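Long-range contact in devB protein (Vibrio cholerae O1 biovar eltor str. N16961, PDB 1Y89), which is probably a 6-phosphogluconolactonase of the pentose phosphate pathway, though its function has not been established directly: residues L181-A194 with I218-D232. Numbering follows the deposited sequence. Where two conformers were deposited one is given.
Sequences LQAAKRISYLVLGA and IHSTSGVTEWYLDSD
Over one face of the Y189 ring lies the six-membered ring of W227, an offset stack with centroids 4.5 Å apart and planes at 26°; Y189 CB also makes a CH-pi contact over that indole ring. At the edge of the Y189 ring, in its plane, sits I218 O, which accepts from Y189 OH (2.8 Å), the hydroxyl standing above the carbonyl plane. On the other side of the sheet the R186 guanidinium turns its edge to E226 in a salt bridge: NE, from above the carboxylate plane, and NH2, on the syn lone pair, both grip E226 OE1, at 2.8 and 3.1 Å, with the two flat groups 83° apart. R186 reaches it through an extended chain, CG anti to the backbone N (chi1 176°). S188 OG donates to the same oxygen on its anti lone pair (2.6 Å), so three donors fix OE1 and should stabilise its charge; D20 gives R186 a second carboxylate. R186 NH2 bonds Y228 OH only weakly. Nearer the C-terminal ends, G193 N donates to D230 OD1 (2.9 Å), which also caps A233 N. Backbone bonds such as Y228 N to Y189 O (2.9 Å) pair strands 186-191 and 224-230 in parallel, joined by helices 197-205 and 214-217: a beta-alpha-beta crossover within a Rossmann-like sheet.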
loop_
_atom_site.group_PDB
_atom_site.type_symbol
_atom_site.label_atom_id
_atom_site.label_comp_id
_atom_site.label_asym_id
_atom_site.label_seq_id
_atom_site.Cartn_x
_atom_site.Cartn_y
_atom_site.Cartn_z
ATOM N N LEU A 181 -9.032 -14.289 -11.657
ATOM C CA LEU A 181 -8.621 -13.019 -11.025
ATOM C C LEU A 181 -9.154 -12.828 -9.611
ATOM O O LEU A 181 -8.423 -12.404 -8.710
ATOM C CB LEU A 181 -9.024 -11.811 -11.890
ATOM C CG LEU A 181 -8.156 -11.425 -13.073
ATOM C CD1 LEU A 181 -7.731 -12.617 -13.954
ATOM C CD2 LEU A 181 -8.909 -10.320 -13.950
ATOM N N GLN A 182 -10.425 -13.152 -9.415
ATOM C CA GLN A 182 -11.071 -13.028 -8.119
ATOM C C GLN A 182 -10.472 -13.981 -7.058
ATOM O O GLN A 182 -10.466 -13.662 -5.860
ATOM C CB GLN A 182 -12.580 -13.288 -8.292
ATOM C CG GLN A 182 -13.320 -12.201 -9.094
ATOM C CD GLN A 182 -14.703 -12.660 -9.593
ATOM O OE1 GLN A 182 -14.925 -13.850 -9.824
ATOM N NE2 GLN A 182 -15.620 -11.703 -9.801
ATOM N N ALA A 183 -9.963 -15.140 -7.494
ATOM C CA ALA A 183 -9.359 -16.110 -6.572
ATOM C C ALA A 183 -7.919 -15.814 -6.141
ATOM O O ALA A 183 -7.375 -16.476 -5.237
ATOM C CB ALA A 183 -9.461 -17.522 -7.179
ATOM N N ALA A 184 -7.279 -14.859 -6.816
ATOM C CA ALA A 184 -5.859 -14.563 -6.577
ATOM C C ALA A 184 -5.606 -13.904 -5.215
ATOM O O ALA A 184 -6.497 -13.244 -4.653
ATOM C CB ALA A 184 -5.305 -13.715 -7.705
ATOM N N LYS A 185 -4.403 -14.092 -4.668
ATOM C CA LYS A 185 -4.075 -13.469 -3.383
ATOM C C LYS A 185 -3.951 -11.945 -3.521
ATOM O O LYS A 185 -4.189 -11.197 -2.555
ATOM C CB LYS A 185 -2.773 -14.033 -2.838
ATOM C CG LYS A 185 -2.895 -15.525 -2.454
ATOM C CD LYS A 185 -1.522 -16.061 -2.095
ATOM C CE LYS A 185 -1.501 -17.626 -1.965
ATOM N NZ LYS A 185 -0.077 -18.170 -1.808
ATOM N N ARG A 186 -3.590 -11.502 -4.722
ATOM C CA ARG A 186 -3.219 -10.114 -4.958
ATOM C C ARG A 186 -3.358 -9.825 -6.433
ATOM O O ARG A 186 -2.795 -10.560 -7.263
ATOM C CB ARG A 186 -1.772 -9.882 -4.496
ATOM C CG ARG A 186 -1.249 -8.447 -4.795
ATOM C CD ARG A 186 0.226 -8.368 -4.409
ATOM N NE ARG A 186 0.752 -7.005 -4.612
ATOM C CZ ARG A 186 2.035 -6.681 -4.585
ATOM N NH1 ARG A 186 2.967 -7.621 -4.369
ATOM N NH2 ARG A 186 2.385 -5.411 -4.799
ATOM N N ILE A 187 -4.132 -8.796 -6.787
ATOM C CA ILE A 187 -4.182 -8.361 -8.176
ATOM C C ILE A 187 -3.900 -6.871 -8.172
ATOM O O ILE A 187 -4.289 -6.168 -7.239
ATOM C CB ILE A 187 -5.546 -8.706 -8.895
ATOM C CG1 ILE A 187 -6.684 -7.792 -8.389
ATOM C CG2 ILE A 187 -5.936 -10.225 -8.682
ATOM C CD1 ILE A 187 -8.091 -8.037 -9.104
ATOM N N SER A 188 -3.208 -6.405 -9.206
ATOM C CA SER A 188 -2.702 -5.045 -9.217
ATOM C C SER A 188 -2.942 -4.461 -10.580
ATOM O O SER A 188 -2.314 -4.896 -11.544
ATOM C CB SER A 188 -1.181 -4.986 -8.904
ATOM O OG SER A 188 -0.846 -5.699 -7.718
ATOM N N TYR A 189 -3.843 -3.486 -10.643
ATOM C CA TYR A 189 -4.132 -2.771 -11.887
ATOM C C TYR A 189 -3.103 -1.662 -12.065
ATOM O O TYR A 189 -2.965 -0.812 -11.179
ATOM C CB TYR A 189 -5.523 -2.150 -11.831
ATOM C CG TYR A 189 -6.643 -3.165 -11.839
ATOM C CD1 TYR A 189 -7.005 -3.806 -13.033
ATOM C CD2 TYR A 189 -7.375 -3.454 -10.661
ATOM C CE1 TYR A 189 -8.030 -4.727 -13.080
ATOM C CE2 TYR A 189 -8.423 -4.399 -10.678
ATOM C CZ TYR A 189 -8.749 -5.012 -11.897
ATOM O OH TYR A 189 -9.768 -5.939 -11.975
ATOM N N LEU A 190 -2.343 -1.723 -13.161
ATOM C CA LEU A 190 -1.205 -0.834 -13.375
ATOM C C LEU A 190 -1.687 0.171 -14.411
ATOM O O LEU A 190 -1.867 -0.164 -15.593
ATOM C CB LEU A 190 0.017 -1.609 -13.890
ATOM C CG LEU A 190 0.418 -2.847 -13.064
ATOM C CD1 LEU A 190 1.691 -3.513 -13.686
ATOM C CD2 LEU A 190 0.616 -2.479 -11.550
ATOM N N VAL A 191 -1.932 1.404 -13.947
ATOM C CA VAL A 191 -2.692 2.367 -14.760
ATOM C C VAL A 191 -1.933 3.676 -14.768
ATOM O O VAL A 191 -2.052 4.455 -13.824
ATOM C CB VAL A 191 -4.112 2.581 -14.201
ATOM C CG1 VAL A 191 -4.927 3.467 -15.147
ATOM C CG2 VAL A 191 -4.821 1.223 -14.014
ATOM N N LEU A 192 -1.165 3.891 -15.840
ATOM C CA LEU A 192 -0.247 5.008 -15.949
ATOM C C LEU A 192 -0.556 5.920 -17.129
ATOM O O LEU A 192 -0.981 5.452 -18.192
ATOM C CB LEU A 192 1.197 4.500 -16.075
ATOM C CG LEU A 192 1.874 4.147 -14.745
ATOM C CD1 LEU A 192 1.152 3.098 -13.927
ATOM C CD2 LEU A 192 3.309 3.723 -14.983
ATOM N N GLY A 193 -0.327 7.221 -16.929
ATOM C CA GLY A 193 -0.342 8.213 -18.026
ATOM C C GLY A 193 -1.643 9.006 -18.111
ATOM O O GLY A 193 -2.702 8.567 -17.630
ATOM N N ALA A 194 -1.557 10.190 -18.720
ATOM C CA ALA A 194 -2.686 11.100 -18.826
ATOM C C ALA A 194 -3.853 10.479 -19.591
ATOM O O ALA A 194 -5.011 10.850 -19.370
ATOM C CB ALA A 194 -2.234 12.433 -19.513
ATOM N N ILE A 218 -14.011 -6.294 -11.057
ATOM C CA ILE A 218 -13.247 -7.486 -10.701
ATOM C C ILE A 218 -12.299 -7.157 -9.565
ATOM O O ILE A 218 -11.439 -6.274 -9.697
ATOM C CB ILE A 218 -12.507 -8.070 -11.960
ATOM C CG1 ILE A 218 -13.544 -8.694 -12.920
ATOM C CG2 ILE A 218 -11.494 -9.149 -11.538
ATOM C CD1 ILE A 218 -12.982 -8.995 -14.334
ATOM N N HIS A 219 -12.461 -7.826 -8.431
ATOM C CA HIS A 219 -11.494 -7.644 -7.332
ATOM C C HIS A 219 -11.178 -8.998 -6.710
ATOM O O HIS A 219 -11.979 -9.959 -6.807
ATOM C CB HIS A 219 -12.033 -6.663 -6.256
ATOM C CG HIS A 219 -13.401 -7.006 -5.769
ATOM N ND1 HIS A 219 -14.547 -6.479 -6.335
ATOM C CD2 HIS A 219 -13.814 -7.834 -4.774
ATOM C CE1 HIS A 219 -15.605 -6.984 -5.715
ATOM N NE2 HIS A 219 -15.189 -7.810 -4.768
ATOM N N SER A 220 -10.030 -9.090 -6.057
ATOM C CA SER A 220 -9.752 -10.281 -5.268
ATOM C C SER A 220 -10.830 -10.434 -4.194
ATOM O O SER A 220 -11.068 -9.497 -3.384
ATOM C CB SER A 220 -8.395 -10.163 -4.599
ATOM O OG SER A 220 -8.176 -11.281 -3.767
ATOM N N THR A 221 -11.473 -11.601 -4.164
ATOM C CA THR A 221 -12.524 -11.872 -3.173
ATOM C C THR A 221 -12.021 -11.808 -1.730
ATOM O O THR A 221 -12.639 -11.146 -0.902
ATOM C CB THR A 221 -13.169 -13.275 -3.388
ATOM O OG1 THR A 221 -13.488 -13.420 -4.782
ATOM C CG2 THR A 221 -14.461 -13.464 -2.516
ATOM N N SER A 222 -10.940 -12.523 -1.408
ATOM C CA SER A 222 -10.456 -12.546 -0.024
ATOM C C SER A 222 -9.047 -11.976 0.131
ATOM O O SER A 222 -8.483 -11.953 1.234
ATOM C CB SER A 222 -10.565 -13.961 0.578
ATOM O OG SER A 222 -9.842 -14.917 -0.185
ATOM N N GLY A 223 -8.465 -11.502 -0.961
ATOM C CA GLY A 223 -7.122 -10.953 -0.822
ATOM C C GLY A 223 -7.080 -9.472 -1.161
ATOM O O GLY A 223 -8.057 -8.751 -0.961
ATOM N N VAL A 224 -5.952 -9.042 -1.729
ATOM C CA VAL A 224 -5.665 -7.649 -1.979
ATOM C C VAL A 224 -5.959 -7.242 -3.446
ATOM O O VAL A 224 -5.524 -7.929 -4.383
ATOM C CB VAL A 224 -4.161 -7.389 -1.663
ATOM C CG1 VAL A 224 -3.778 -5.936 -1.929
ATOM C CG2 VAL A 224 -3.923 -7.702 -0.159
ATOM N N THR A 225 -6.679 -6.136 -3.633
ATOM C CA THR A 225 -6.816 -5.554 -4.969
ATOM C C THR A 225 -6.085 -4.209 -4.919
ATOM O O THR A 225 -6.331 -3.417 -4.006
ATOM C CB THR A 225 -8.281 -5.313 -5.320
ATOM O OG1 THR A 225 -8.990 -6.548 -5.267
ATOM C CG2 THR A 225 -8.415 -4.742 -6.732
ATOM N N GLU A 226 -5.211 -3.951 -5.885
ATOM C CA GLU A 226 -4.425 -2.724 -5.883
ATOM C C GLU A 226 -4.615 -1.937 -7.147
ATOM O O GLU A 226 -4.779 -2.511 -8.244
ATOM C CB GLU A 226 -2.935 -3.052 -5.755
ATOM C CG GLU A 226 -2.651 -3.893 -4.555
ATOM C CD GLU A 226 -1.200 -4.235 -4.396
ATOM O OE1 GLU A 226 -0.561 -4.705 -5.372
ATOM O OE2 GLU A 226 -0.712 -4.032 -3.273
ATOM N N TRP A 227 -4.505 -0.624 -6.998
ATOM C CA TRP A 227 -4.436 0.291 -8.111
ATOM C C TRP A 227 -3.113 1.050 -8.008
ATOM O O TRP A 227 -2.868 1.749 -7.009
ATOM C CB TRP A 227 -5.624 1.273 -8.059
ATOM C CG TRP A 227 -6.932 0.552 -8.312
ATOM C CD1 TRP A 227 -7.655 -0.176 -7.430
ATOM C CD2 TRP A 227 -7.588 0.439 -9.566
ATOM N NE1 TRP A 227 -8.764 -0.723 -8.059
ATOM C CE2 TRP A 227 -8.740 -0.347 -9.373
ATOM C CE3 TRP A 227 -7.326 0.957 -10.838
ATOM C CZ2 TRP A 227 -9.631 -0.641 -10.408
ATOM C CZ3 TRP A 227 -8.225 0.662 -11.876
ATOM C CH2 TRP A 227 -9.348 -0.134 -11.649
ATOM N N TYR A 228 -2.251 0.889 -9.006
ATOM C CA TYR A 228 -0.952 1.587 -9.046
ATOM C C TYR A 228 -1.091 2.699 -10.085
ATOM O O TYR A 228 -1.289 2.401 -11.266
ATOM C CB TYR A 228 0.157 0.630 -9.531
ATOM C CG TYR A 228 0.740 -0.272 -8.452
ATOM C CD1 TYR A 228 -0.065 -1.147 -7.741
ATOM C CD2 TYR A 228 2.095 -0.251 -8.156
ATOM C CE1 TYR A 228 0.470 -1.947 -6.741
ATOM C CE2 TYR A 228 2.643 -1.042 -7.168
ATOM C CZ TYR A 228 1.817 -1.885 -6.453
ATOM O OH TYR A 228 2.338 -2.645 -5.436
ATOM N N LEU A 229 -1.014 3.961 -9.664
ATOM C CA LEU A 229 -1.143 5.054 -10.620
ATOM C C LEU A 229 0.104 5.918 -10.558
ATOM O O LEU A 229 0.797 5.939 -9.536
ATOM C CB LEU A 229 -2.337 5.959 -10.256
ATOM C CG LEU A 229 -3.733 5.360 -10.005
ATOM C CD1 LEU A 229 -4.721 6.499 -9.831
ATOM C CD2 LEU A 229 -4.225 4.411 -11.047
ATOM N N ASP A 230 0.361 6.659 -11.632
ATOM C CA ASP A 230 1.280 7.769 -11.533
ATOM C C ASP A 230 0.480 9.054 -11.414
ATOM O O ASP A 230 -0.761 9.026 -11.515
ATOM C CB ASP A 230 2.297 7.793 -12.697
ATOM C CG ASP A 230 1.650 7.946 -14.072
ATOM O OD1 ASP A 230 0.409 7.886 -14.211
ATOM O OD2 ASP A 230 2.416 8.119 -15.042
ATOM N N SER A 231 1.174 10.166 -11.149
ATOM C CA SER A 231 0.536 11.448 -10.967
ATOM C C SER A 231 -0.345 11.769 -12.156
ATOM O O SER A 231 -1.476 12.237 -11.977
ATOM C CB SER A 231 1.598 12.555 -10.794
ATOM O OG SER A 231 2.187 12.383 -9.521
ATOM N N ASP A 232 0.152 11.486 -13.364
ATOM C CA ASP A 232 -0.627 11.783 -14.575
ATOM C C ASP A 232 -1.958 11.042 -14.607
ATOM O O ASP A 232 -3.002 11.648 -14.829
ATOM C CB ASP A 232 0.172 11.488 -15.846
ATOM C CG ASP A 232 1.213 12.581 -16.152
ATOM O OD1 ASP A 232 1.209 13.629 -15.475
ATOM O OD2 ASP A 232 2.013 12.379 -17.073
HETATM O O HOH W 1 -9.485 -14.208 -3.223
HETATM O O HOH W 2 -15.131 -9.262 -8.384
HETATM O O HOH W 3 1.044 10.938 -19.431
#